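Local coordinates for dephospho-CoA kinase (Mycobacterium paratuberculosis, PDB 6N39), which probably phosphorylates the 3'-hydroxyl of dephospho-CoA with ATP, the last step of coenzyme A biosynthesis, at residues Ile42-Val47 / Val95-Val99; Lys306-Thr312 / Tyr401-Trp405; Pro322-His326 / Gly347-Gln351. All blocks are in the same frame, centred on the assembly; numbering follows the deposited sequence.

Contact 1 lies in the CoaE kinase part, between helix 39-45 and helix 87-109. Contacts 2 and 3 lie together in the C-terminal UPF0157 (GrpB) domain, on the opposite side of the chain's centre. From contact 1, the centres of contacts 2 and 3 are about 58 Å and 51 Å away, and contact 1 closes before either of them begins. Contacts 2 and 3 have centres only about 11 Å apart, and both segments of contact 3 fall in sequence between those of contact 2. The long loop before strand 328-331 supplies one segment to each, so it packs against both helix 386-411 and the start of helix 349-363, in the domain involved in the enzyme's folding.

Contact 1 (Ile42-Val47 / Val95-Val99); sequences IAREVV and VHPLV
Val46 N bonds to Ile42 O at 3.0 Å in one helical turn, and facing it Val99 N bonds to Val95 O, also at 3.0 Å. Between these two turns the contact itself is made by aliphatic groups. Val99 works with both methyls. Its CG1 meets Ile42 CG2 at 3.9 Å, the two side chains passing at a slant, while its CG2 sits 3.9 Å from Ala43 CA, where the small alanine side chain lets the helices come near each other. Val46 continues the row. With chi1 at -58°, its CG2 lies between the backbone N and the carbonyl carbon and turns in to Val99 CG2 at 4.2 Å, while CG1 rests 4.0 Å from Leu98 O. CB of Val46 also faces CB of Leu98 at 4.1 Å. In the P-loop kinase fold, helix 39-45 directly follows edge strand 35-38 of the parallel sheet, and helix 87-109 leads towards strand 115-119, its neighbour. The contact therefore ties together the two ends of the helical excursion linking these strands. Pro97 lacks an amide hydrogen for the preceding turn, and helix 87-109 kinks there, between Val95 and Val99. At one end Val47 CG1 touches Val95 CG2 loosely, at 4.4 Å; towards the other, Ile42 extends the packing to Arg102 and Ile106 farther along helix 87-109.

Contact 2 (Lys306-Thr312 / Tyr401-Trp405); sequences KPDARST and YRRAW
Tyr401 OH is held at the ring edge by the loop backbone: Arg310 N donates to it at 2.9 Å, with an N-H...O angle of 164°. The hydroxyl in turn donates a hydrogen bond to a water 2.6 Å from OH, and that water donates to Arg310 O at 2.7 Å. One phenol thus serves both backbone polar atoms of Arg310, directly and through the water, which also takes a weak bond from Trp405 NE1. The two aromatic residues carry the apolar part. Lys306 lays CG over the middle of the Tyr401 ring, 3.8 Å from the centroid in a CH-pi contact, and the CD1 corner of the steeply tilted Trp405 indole meets the opposite face, so the phenol is held between a lysine chain and an indole edge. Arg310 CB stands over the Trp405 five-membered ring, 3.5 Å from its centroid. Helix 386-411, the last of the UPF0157 domain, sends both rings from successive turns against a loop that has no regular secondary structure. Bends at chi2 and chi3 curl the Arg310 chain back, bringing its guanidinium over Trp405 CE3 with the planes 37° apart. Thr312 CG2 approaches the far end of the indole, 4.0 Å from Trp405 CZ3. Farther out, salt bridges from Arg310 NE to Asp317 and from NH1 to Asp409 fix the guanidinium between loop and helix, and probably balance its charge. Asp317 also accepts from Ser311 N. Behind the rings lies helix 349-363, with Phe353 edge-to-face to Tyr401 and Leu356 against Trp405.

Contact 3 (Pro322-His326 / Gly347-Gln351); sequences PALWH and GWPGQ. With ACT (acetate ion), chain E.
Trp348 CB begins the approach 3.6 Å from Leu324 O, and the indole continues along that segment atom by atom. CE3 meets the same Leu324 O at 3.3 Å, CZ3 comes to Ala323 O at 3.5 Å, and CH2 at the far end still faces Ala323 O. His326 O lies near the ring plane, at the edge. On the pyrrole side, CE2 and NE1 receive Leu324 CD2, which stands over the face 3.7 Å from the five-membered centroid in a CH-pi contact; the leucine crosses the indole at about a right angle. A chi2 of only 14° on Trp348 swings the benzo edge towards the carbonyls of the 3-10 turn. Pro349 fills the next place: its CD packs on Leu324 CB, and its CB lies over the six-membered ring of Trp325, 3.9 Å from the centroid. A water donates to Leu324 O at 2.7 Å and accepts from Gly350 N at 2.8 Å, joining the turn to a first-turn amide of helix 349-363, which Trp348 precedes at the N-cap position. Gln351 OE1 reaches back to accept from Gly347 N. At the outer side His326 ND1 donates almost straight (175°) to an acetate, probably from the crystallisation liquor, which Arg328 also binds. The 3-10 turn 322-325 leads into edge strand 328-331 of the mixed sheet, while its partner segment joins strand 339-345, the antiparallel neighbour of that strand, to helix 349-363; Leu279 of helix 279-284 touches both Trp348 and His326.

Contact 1 (Ile42-Val47 / Val95-Val99)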
ATOM      1  N   ILE A  42      21.597   8.319  -9.969  1.00 63.93           N
ATOM      2  CA  ILE A  42      21.351   9.544 -10.721  1.00 64.47           C
ATOM      3  C   ILE A  42      22.064  10.723 -10.071  1.00 61.71           C
ATOM      4  O   ILE A  42      22.607  11.601 -10.760  1.00 72.75           O
ATOM      5  CB  ILE A  42      19.832   9.760 -10.848  1.00 63.07           C
ATOM      6  CG1 ILE A  42      19.229   8.630 -11.691  1.00 56.21           C
ATOM      7  CG2 ILE A  42      19.524  11.128 -11.434  1.00 55.46           C
ATOM      8  CD1 ILE A  42      17.726   8.455 -11.549  1.00 52.14           C
ATOM      9  N   ALA A  43      22.099  10.750  -8.734  1.00 60.81           N
ATOM     10  CA  ALA A  43      22.820  11.797  -8.023  1.00 67.75           C
ATOM     11  C   ALA A  43      24.309  11.747  -8.326  1.00 72.37           C
ATOM     12  O   ALA A  43      24.946  12.793  -8.504  1.00 77.23           O
ATOM     13  CB  ALA A  43      22.580  11.678  -6.517  1.00 72.36           C
ATOM     14  N   ARG A  44      24.892  10.544  -8.379  1.00 76.29           N
ATOM     15  CA  ARG A  44      26.306  10.463  -8.748  1.00 75.75           C
ATOM     16  C   ARG A  44      26.510  10.824 -10.214  1.00 75.87           C
ATOM     17  O   ARG A  44      27.555  11.381 -10.569  1.00 85.38           O
ATOM     18  CB  ARG A  44      26.869   9.073  -8.442  1.00 65.78           C
ATOM     19  N   GLU A  45      25.513  10.553 -11.072  1.00 71.48           N
ATOM     20  CA  GLU A  45      25.669  10.842 -12.498  1.00 73.31           C
ATOM     21  C   GLU A  45      25.649  12.342 -12.784  1.00 82.22           C
ATOM     22  O   GLU A  45      26.420  12.827 -13.622  1.00 85.36           O
ATOM     23  CB  GLU A  45      24.584  10.135 -13.310  1.00 75.86           C
ATOM     24  CG  GLU A  45      24.854   8.659 -13.557  1.00 85.45           C
ATOM     25  CD  GLU A  45      23.728   7.972 -14.313  1.00 98.35           C
ATOM     26  OE1 GLU A  45      22.705   8.631 -14.601  1.00102.22           O
ATOM     27  OE2 GLU A  45      23.862   6.767 -14.617  1.00102.61           O
ATOM     28  N   VAL A  46      24.782  13.098 -12.100  1.00 81.02           N
ATOM     29  CA  VAL A  46      24.659  14.531 -12.395  1.00 78.57           C
ATOM     30  C   VAL A  46      25.838  15.352 -11.890  1.00 85.36           C
ATOM     31  O   VAL A  46      25.906  16.560 -12.166  1.00 83.93           O
ATOM     32  CB  VAL A  46      23.343  15.114 -11.833  1.00 75.71           C
ATOM     33  CG1 VAL A  46      22.135  14.361 -12.405  1.00 67.97           C
ATOM     34  CG2 VAL A  46      23.334  15.079 -10.313  1.00 72.04           C
ATOM     35  N   VAL A  47      26.780  14.739 -11.176  1.00 85.18           N
ATOM     36  CA  VAL A  47      27.972  15.435 -10.713  1.00 88.47           C
ATOM     37  C   VAL A  47      29.240  14.870 -11.357  1.00 95.34           C
ATOM     38  O   VAL A  47      30.338  15.076 -10.849  1.00104.15           O
ATOM     39  CB  VAL A  47      28.063  15.412  -9.175  1.00 84.62           C
ATOM     40  CG1 VAL A  47      26.950  16.246  -8.572  1.00 79.97           C
ATOM     41  CG2 VAL A  47      27.984  13.982  -8.652  1.00 80.47           C
ATOM     42  N   VAL A  95      21.742  20.103  -6.528  1.00 67.33           N
ATOM     43  CA  VAL A  95      21.728  18.707  -6.957  1.00 58.60           C
ATOM     44  C   VAL A  95      20.305  18.204  -7.179  1.00 63.46           C
ATOM     45  O   VAL A  95      20.030  17.507  -8.163  1.00 55.86           O
ATOM     46  CB  VAL A  95      22.483  17.835  -5.936  1.00 64.09           C
ATOM     47  CG1 VAL A  95      22.255  16.348  -6.219  1.00 63.74           C
ATOM     48  CG2 VAL A  95      23.964  18.160  -5.961  1.00 62.55           C
ATOM     49  N   HIS A  96      19.382  18.531  -6.272  1.00 64.01           N
ATOM     50  CA  HIS A  96      18.053  17.927  -6.342  1.00 64.65           C
ATOM     51  C   HIS A  96      17.287  18.290  -7.613  1.00 57.18           C
ATOM     52  O   HIS A  96      16.645  17.389  -8.181  1.00 52.38           O
ATOM     53  CB  HIS A  96      17.249  18.284  -5.081  1.00 72.31           C
ATOM     54  CG  HIS A  96      17.749  17.607  -3.836  1.00 84.76           C
ATOM     55  ND1 HIS A  96      17.106  17.710  -2.619  1.00 89.74           N
ATOM     56  CD2 HIS A  96      18.832  16.822  -3.620  1.00 83.32           C
ATOM     57  CE1 HIS A  96      17.772  17.021  -1.709  1.00 89.59           C
ATOM     58  NE2 HIS A  96      18.823  16.471  -2.291  1.00 85.05           N
ATOM     59  N   PRO A  97      17.300  19.532  -8.112  1.00 56.57           N
ATOM     60  CA  PRO A  97      16.607  19.779  -9.390  1.00 53.56           C
ATOM     61  C   PRO A  97      17.195  18.990 -10.546  1.00 57.42           C
ATOM     62  O   PRO A  97      16.449  18.543 -11.424  1.00 57.53           O
ATOM     63  CB  PRO A  97      16.762  21.291  -9.588  1.00 57.71           C
ATOM     64  CG  PRO A  97      16.957  21.837  -8.192  1.00 60.73           C
ATOM     65  CD  PRO A  97      17.769  20.787  -7.494  1.00 59.08           C
ATOM     66  N   LEU A  98      18.517  18.794 -10.566  1.00 56.74           N
ATOM     67  CA  LEU A  98      19.133  18.016 -11.635  1.00 51.83           C
ATOM     68  C   LEU A  98      18.699  16.558 -11.568  1.00 52.77           C
ATOM     69  O   LEU A  98      18.419  15.937 -12.605  1.00 53.35           O
ATOM     70  CB  LEU A  98      20.655  18.132 -11.555  1.00 49.63           C
ATOM     71  CG  LEU A  98      21.222  19.549 -11.653  1.00 56.96           C
ATOM     72  CD1 LEU A  98      22.687  19.560 -11.277  1.00 58.50           C
ATOM     73  CD2 LEU A  98      21.026  20.096 -13.054  1.00 58.01           C
ATOM     74  N   VAL A  99      18.620  16.005 -10.353  1.00 54.19           N
ATOM     75  CA  VAL A  99      18.108  14.648 -10.172  1.00 50.97           C
ATOM     76  C   VAL A  99      16.660  14.556 -10.642  1.00 52.24           C
ATOM     77  O   VAL A  99      16.273  13.597 -11.321  1.00 46.62           O
ATOM     78  CB  VAL A  99      18.249  14.215  -8.702  1.00 46.11           C
ATOM     79  CG1 VAL A  99      17.593  12.861  -8.494  1.00 45.02           C
ATOM     80  CG2 VAL A  99      19.711  14.164  -8.296  1.00 52.83           C
TER

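Contact 2 (Lys306-Thr312 / Tyr401-Trp405)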
ATOM      1  N   LYS A 306     -31.895  -0.045   3.468  1.00 40.39           N
ATOM      2  CA  LYS A 306     -32.739  -0.589   4.521  1.00 39.76           C
ATOM      3  C   LYS A 306     -33.755   0.462   4.935  1.00 40.10           C
ATOM      4  O   LYS A 306     -33.433   1.652   4.969  1.00 43.56           O
ATOM      5  CB  LYS A 306     -31.941  -1.010   5.777  1.00 45.66           C
ATOM      6  CG  LYS A 306     -30.592  -1.611   5.526  1.00 52.16           C
ATOM      7  CD  LYS A 306     -30.682  -3.045   5.060  1.00 60.14           C
ATOM      8  CE  LYS A 306     -29.432  -3.375   4.254  1.00 51.99           C
ATOM      9  NZ  LYS A 306     -28.377  -2.393   4.576  1.00 51.69           N
ATOM     10  N   PRO A 307     -34.979   0.067   5.256  1.00 43.43           N
ATOM     11  CA  PRO A 307     -35.955   1.040   5.744  1.00 42.39           C
ATOM     12  C   PRO A 307     -35.560   1.542   7.128  1.00 45.20           C
ATOM     13  O   PRO A 307     -34.757   0.925   7.831  1.00 41.04           O
ATOM     14  CB  PRO A 307     -37.248   0.230   5.800  1.00 44.90           C
ATOM     15  CG  PRO A 307     -36.760  -1.175   6.078  1.00 43.58           C
ATOM     16  CD  PRO A 307     -35.469  -1.315   5.347  1.00 37.76           C
ATOM     17  N   ASP A 308     -36.168   2.661   7.518  1.00 39.62           N
ATOM     18  CA  ASP A 308     -35.868   3.350   8.776  1.00 44.32           C
ATOM     19  C   ASP A 308     -34.361   3.419   8.993  1.00 42.50           C
ATOM     20  O   ASP A 308     -33.815   2.880   9.958  1.00 40.63           O
ATOM     21  CB  ASP A 308     -36.564   2.681   9.960  1.00 53.07           C
ATOM     22  CG  ASP A 308     -36.471   3.511  11.238  1.00 64.55           C
ATOM     23  OD1 ASP A 308     -36.205   4.732  11.151  1.00 66.27           O
ATOM     24  OD2 ASP A 308     -36.646   2.940  12.337  1.00 64.69           O
ATOM     25  N   ALA A 309     -33.696   4.077   8.038  1.00 41.30           N
ATOM     26  CA  ALA A 309     -32.246   4.222   8.052  1.00 41.58           C
ATOM     27  C   ALA A 309     -31.785   4.979   9.292  1.00 44.01           C
ATOM     28  O   ALA A 309     -32.424   5.942   9.726  1.00 44.23           O
ATOM     29  CB  ALA A 309     -31.784   4.958   6.786  1.00 36.56           C
ATOM     30  N   ARG A 310     -30.653   4.559   9.847  1.00 39.60           N
ATOM     31  CA  ARG A 310     -30.194   5.080  11.127  1.00 40.91           C
ATOM     32  C   ARG A 310     -28.837   5.761  10.994  1.00 37.38           C
ATOM     33  O   ARG A 310     -28.005   5.376  10.170  1.00 36.79           O
ATOM     34  CB  ARG A 310     -30.100   3.970  12.175  1.00 39.72           C
ATOM     35  CG  ARG A 310     -31.387   3.204  12.397  1.00 35.90           C
ATOM     36  CD  ARG A 310     -32.431   4.071  13.075  1.00 41.53           C
ATOM     37  NE  ARG A 310     -31.863   4.842  14.175  1.00 46.80           N
ATOM     38  CZ  ARG A 310     -31.712   4.386  15.417  1.00 50.74           C
ATOM     39  NH1 ARG A 310     -32.084   3.150  15.733  1.00 50.05           N
ATOM     40  NH2 ARG A 310     -31.186   5.170  16.345  1.00 48.16           N
ATOM     41  N   SER A 311     -28.617   6.770  11.835  1.00 41.13           N
ATOM     42  CA  SER A 311     -27.326   7.439  11.939  1.00 37.25           C
ATOM     43  C   SER A 311     -27.190   8.015  13.337  1.00 39.43           C
ATOM     44  O   SER A 311     -28.198   8.344  13.976  1.00 40.40           O
ATOM     45  CB  SER A 311     -27.185   8.572  10.923  1.00 37.08           C
ATOM     46  OG  SER A 311     -25.902   9.174  11.013  1.00 35.35           O
ATOM     47  N   THR A 312     -25.940   8.152  13.809  1.00 40.63           N
ATOM     48  CA  THR A 312     -25.725   8.945  15.021  1.00 48.13           C
ATOM     49  C   THR A 312     -25.651  10.437  14.724  1.00 48.10           C
ATOM     50  O   THR A 312     -25.521  11.233  15.658  1.00 50.26           O
ATOM     51  CB  THR A 312     -24.452   8.509  15.781  1.00 43.80           C
ATOM     52  OG1 THR A 312     -23.274   8.744  14.994  1.00 41.03           O
ATOM     53  CG2 THR A 312     -24.520   7.027  16.167  1.00 41.64           C
ATOM     54  N   TYR A 401     -29.015  -5.423  10.551  1.00 42.23           N
ATOM     55  CA  TYR A 401     -29.087  -3.966  10.631  1.00 39.40           C
ATOM     56  C   TYR A 401     -29.921  -3.546  11.832  1.00 39.61           C
ATOM     57  O   TYR A 401     -29.496  -2.708  12.648  1.00 37.03           O
ATOM     58  CB  TYR A 401     -29.686  -3.413   9.327  1.00 37.44           C
ATOM     59  CG  TYR A 401     -29.630  -1.903   9.166  1.00 39.63           C
ATOM     60  CD1 TYR A 401     -28.456  -1.274   8.750  1.00 35.40           C
ATOM     61  CD2 TYR A 401     -30.751  -1.113   9.399  1.00 35.64           C
ATOM     62  CE1 TYR A 401     -28.392   0.102   8.582  1.00 33.92           C
ATOM     63  CE2 TYR A 401     -30.693   0.273   9.250  1.00 35.95           C
ATOM     64  CZ  TYR A 401     -29.514   0.874   8.836  1.00 35.75           C
ATOM     65  OH  TYR A 401     -29.445   2.247   8.685  1.00 33.79           O
ATOM     66  N   ARG A 402     -31.107  -4.150  11.974  1.00 34.28           N
ATOM     67  CA  ARG A 402     -31.969  -3.769  13.089  1.00 36.45           C
ATOM     68  C   ARG A 402     -31.313  -4.085  14.433  1.00 43.52           C
ATOM     69  O   ARG A 402     -31.391  -3.285  15.381  1.00 39.83           O
ATOM     70  CB  ARG A 402     -33.334  -4.459  12.963  1.00 43.46           C
ATOM     71  CG  ARG A 402     -34.173  -3.929  11.786  1.00 51.46           C
ATOM     72  CD  ARG A 402     -35.570  -4.547  11.745  1.00 61.09           C
ATOM     73  NE  ARG A 402     -35.507  -5.984  11.481  1.00 72.26           N
ATOM     74  CZ  ARG A 402     -35.781  -6.556  10.309  1.00 66.12           C
ATOM     75  NH1 ARG A 402     -36.166  -5.823   9.264  1.00 59.51           N
ATOM     76  NH2 ARG A 402     -35.668  -7.872  10.188  1.00 60.94           N
ATOM     77  N   ARG A 403     -30.632  -5.228  14.524  1.00 40.73           N
ATOM     78  CA  ARG A 403     -30.068  -5.644  15.805  1.00 45.55           C
ATOM     79  C   ARG A 403     -28.852  -4.804  16.161  1.00 40.12           C
ATOM     80  O   ARG A 403     -28.687  -4.402  17.316  1.00 40.92           O
ATOM     81  CB  ARG A 403     -29.700  -7.125  15.766  1.00 45.45           C
ATOM     82  CG  ARG A 403     -30.897  -8.080  15.781  1.00 53.71           C
ATOM     83  CD  ARG A 403     -30.557  -9.351  15.017  1.00 53.33           C
ATOM     84  NE  ARG A 403     -29.546 -10.154  15.695  1.00 61.58           N
ATOM     85  CZ  ARG A 403     -28.886 -11.159  15.127  1.00 72.98           C
ATOM     86  NH1 ARG A 403     -29.115 -11.471  13.857  1.00 77.61           N
ATOM     87  NH2 ARG A 403     -27.993 -11.847  15.830  1.00 74.72           N
ATOM     88  N   ALA A 404     -27.973  -4.565  15.187  1.00 38.88           N
ATOM     89  CA  ALA A 404     -26.823  -3.704  15.417  1.00 41.06           C
ATOM     90  C   ALA A 404     -27.263  -2.338  15.915  1.00 43.40           C
ATOM     91  O   ALA A 404     -26.682  -1.799  16.864  1.00 47.10           O
ATOM     92  CB  ALA A 404     -26.001  -3.566  14.133  1.00 34.83           C
ATOM     93  N   TRP A 405     -28.303  -1.763  15.303  1.00 39.17           N
ATOM     94  CA  TRP A 405     -28.713  -0.440  15.761  1.00 40.62           C
ATOM     95  C   TRP A 405     -29.420  -0.500  17.110  1.00 40.94           C
ATOM     96  O   TRP A 405     -29.332   0.455  17.892  1.00 45.43           O
ATOM     97  CB  TRP A 405     -29.563   0.248  14.691  1.00 43.79           C
ATOM     98  CG  TRP A 405     -28.654   0.904  13.676  1.00 39.50           C
ATOM     99  CD1 TRP A 405     -28.399   0.485  12.393  1.00 35.53           C
ATOM    100  CD2 TRP A 405     -27.832   2.062  13.893  1.00 34.17           C
ATOM    101  NE1 TRP A 405     -27.477   1.327  11.799  1.00 40.23           N
ATOM    102  CE2 TRP A 405     -27.121   2.302  12.698  1.00 37.48           C
ATOM    103  CE3 TRP A 405     -27.657   2.936  14.971  1.00 36.11           C
ATOM    104  CZ2 TRP A 405     -26.247   3.375  12.554  1.00 41.29           C
ATOM    105  CZ3 TRP A 405     -26.774   3.994  14.828  1.00 42.12           C
ATOM    106  CH2 TRP A 405     -26.086   4.204  13.627  1.00 40.01           C
TER
HETATM  107  O   HOH W   1     -27.045   3.008   9.309  1.00 30.23           O

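Contact 3 (Pro322-His326 / Gly347-Gln351)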
ATOM      1  N   PRO A 322     -33.815   7.645  -0.306  1.00 39.08           N
ATOM      2  CA  PRO A 322     -32.910   6.663  -0.924  1.00 36.16           C
ATOM      3  C   PRO A 322     -31.576   7.248  -1.327  1.00 34.46           C
ATOM      4  O   PRO A 322     -30.570   6.517  -1.389  1.00 36.53           O
ATOM      5  CB  PRO A 322     -33.688   6.170  -2.164  1.00 33.21           C
ATOM      6  CG  PRO A 322     -35.050   6.739  -2.060  1.00 47.78           C
ATOM      7  CD  PRO A 322     -35.035   7.884  -1.091  1.00 44.07           C
ATOM      8  N   ALA A 323     -31.536   8.545  -1.641  1.00 31.80           N
ATOM      9  CA  ALA A 323     -30.270   9.152  -2.052  1.00 37.89           C
ATOM     10  C   ALA A 323     -29.181   8.975  -1.003  1.00 36.59           C
ATOM     11  O   ALA A 323     -27.989   8.958  -1.339  1.00 34.20           O
ATOM     12  CB  ALA A 323     -30.470  10.635  -2.360  1.00 41.90           C
ATOM     13  N   LEU A 324     -29.556   8.827   0.266  1.00 35.06           N
ATOM     14  CA  LEU A 324     -28.541   8.710   1.314  1.00 30.33           C
ATOM     15  C   LEU A 324     -27.839   7.364   1.320  1.00 36.72           C
ATOM     16  O   LEU A 324     -26.911   7.179   2.130  1.00 33.18           O
ATOM     17  CB  LEU A 324     -29.177   8.973   2.688  1.00 33.93           C
ATOM     18  CG  LEU A 324     -29.736  10.386   2.867  1.00 40.89           C
ATOM     19  CD1 LEU A 324     -30.332  10.581   4.254  1.00 40.77           C
ATOM     20  CD2 LEU A 324     -28.643  11.425   2.591  1.00 35.54           C
ATOM     21  N   TRP A 325     -28.251   6.414   0.474  1.00 33.01           N
ATOM     22  CA  TRP A 325     -27.547   5.142   0.385  1.00 31.30           C
ATOM     23  C   TRP A 325     -26.510   5.117  -0.737  1.00 34.44           C
ATOM     24  O   TRP A 325     -25.857   4.086  -0.933  1.00 34.16           O
ATOM     25  CB  TRP A 325     -28.548   3.981   0.214  1.00 30.92           C
ATOM     26  CG  TRP A 325     -29.341   3.714   1.465  1.00 34.21           C
ATOM     27  CD1 TRP A 325     -30.626   4.114   1.730  1.00 33.42           C
ATOM     28  CD2 TRP A 325     -28.888   3.014   2.631  1.00 27.84           C
ATOM     29  NE1 TRP A 325     -30.996   3.692   2.984  1.00 36.36           N
ATOM     30  CE2 TRP A 325     -29.943   3.030   3.564  1.00 36.32           C
ATOM     31  CE3 TRP A 325     -27.674   2.398   2.984  1.00 33.90           C
ATOM     32  CZ2 TRP A 325     -29.841   2.425   4.826  1.00 35.45           C
ATOM     33  CZ3 TRP A 325     -27.570   1.796   4.240  1.00 35.54           C
ATOM     34  CH2 TRP A 325     -28.651   1.820   5.146  1.00 34.32           C
ATOM     35  N   HIS A 326     -26.311   6.225  -1.451  1.00 30.55           N
ATOM     36  CA  HIS A 326     -25.339   6.220  -2.542  1.00 28.63           C
ATOM     37  C   HIS A 326     -23.913   6.220  -2.003  1.00 29.66           C
ATOM     38  O   HIS A 326     -23.659   6.573  -0.846  1.00 30.54           O
ATOM     39  CB  HIS A 326     -25.545   7.419  -3.467  1.00 29.71           C
ATOM     40  CG  HIS A 326     -26.788   7.323  -4.293  1.00 36.56           C
ATOM     41  ND1 HIS A 326     -26.839   7.729  -5.606  1.00 43.36           N
ATOM     42  CD2 HIS A 326     -28.017   6.833  -4.001  1.00 43.29           C
ATOM     43  CE1 HIS A 326     -28.052   7.514  -6.085  1.00 47.19           C
ATOM     44  NE2 HIS A 326     -28.786   6.968  -5.131  1.00 43.72           N
ATOM     45  N   GLY A 347     -21.676  10.595   8.006  1.00 32.75           N
ATOM     46  CA  GLY A 347     -22.971  10.634   8.648  1.00 33.70           C
ATOM     47  C   GLY A 347     -24.084   9.879   7.929  1.00 35.28           C
ATOM     48  O   GLY A 347     -25.102   9.567   8.551  1.00 34.90           O
ATOM     49  N   TRP A 348     -23.931   9.581   6.642  1.00 33.65           N
ATOM     50  CA  TRP A 348     -24.974   8.839   5.937  1.00 39.31           C
ATOM     51  C   TRP A 348     -25.085   7.413   6.484  1.00 35.00           C
ATOM     52  O   TRP A 348     -24.115   6.869   7.016  1.00 31.82           O
ATOM     53  CB  TRP A 348     -24.687   8.802   4.441  1.00 30.23           C
ATOM     54  CG  TRP A 348     -24.898  10.132   3.747  1.00 35.48           C
ATOM     55  CD1 TRP A 348     -25.051  11.372   4.334  1.00 34.14           C
ATOM     56  CD2 TRP A 348     -24.924  10.349   2.335  1.00 31.23           C
ATOM     57  NE1 TRP A 348     -25.193  12.339   3.359  1.00 34.47           N
ATOM     58  CE2 TRP A 348     -25.112  11.737   2.125  1.00 33.57           C
ATOM     59  CE3 TRP A 348     -24.808   9.500   1.223  1.00 33.96           C
ATOM     60  CZ2 TRP A 348     -25.207  12.295   0.845  1.00 35.14           C
ATOM     61  CZ3 TRP A 348     -24.888  10.059  -0.058  1.00 32.92           C
ATOM     62  CH2 TRP A 348     -25.087  11.446  -0.232  1.00 32.86           C
ATOM     63  N   PRO A 349     -26.254   6.779   6.334  1.00 29.42           N
ATOM     64  CA  PRO A 349     -26.464   5.473   6.995  1.00 35.41           C
ATOM     65  C   PRO A 349     -25.457   4.389   6.620  1.00 32.38           C
ATOM     66  O   PRO A 349     -25.049   3.620   7.500  1.00 32.73           O
ATOM     67  CB  PRO A 349     -27.895   5.084   6.575  1.00 30.74           C
ATOM     68  CG  PRO A 349     -28.233   6.000   5.421  1.00 42.53           C
ATOM     69  CD  PRO A 349     -27.460   7.258   5.641  1.00 33.62           C
ATOM     70  N   GLY A 350     -25.049   4.279   5.351  1.00 33.62           N
ATOM     71  CA  GLY A 350     -24.075   3.243   5.008  1.00 29.93           C
ATOM     72  C   GLY A 350     -22.709   3.492   5.631  1.00 28.54           C
ATOM     73  O   GLY A 350     -22.026   2.555   6.075  1.00 32.29           O
ATOM     74  N   GLN A 351     -22.296   4.763   5.672  1.00 30.39           N
ATOM     75  CA  GLN A 351     -21.054   5.162   6.346  1.00 28.68           C
ATOM     76  C   GLN A 351     -21.073   4.799   7.828  1.00 33.33           C
ATOM     77  O   GLN A 351     -20.068   4.335   8.387  1.00 30.27           O
ATOM     78  CB  GLN A 351     -20.856   6.673   6.153  1.00 28.22           C
ATOM     79  CG  GLN A 351     -19.501   7.245   6.613  1.00 31.75           C
ATOM     80  CD  GLN A 351     -19.515   7.666   8.077  1.00 37.92           C
ATOM     81  OE1 GLN A 351     -20.575   7.964   8.637  1.00 31.62           O
ATOM     82  NE2 GLN A 351     -18.337   7.710   8.697  1.00 30.11           N
TER
HETATM   83  C   ACT E 504     -24.808  10.084  -7.167  1.00 48.32           C
HETATM   84  O   ACT E 504     -24.685   8.852  -6.873  1.00 36.87           O
HETATM   85  OXT ACT E 504     -23.913  10.909  -7.545  1.00 44.09           O
HETATM   86  CH3 ACT E 504     -26.283  10.669  -7.031  1.00 49.12           C
HETATM   87  O   HOH W   2     -24.689   5.819   2.982  1.00 29.45           O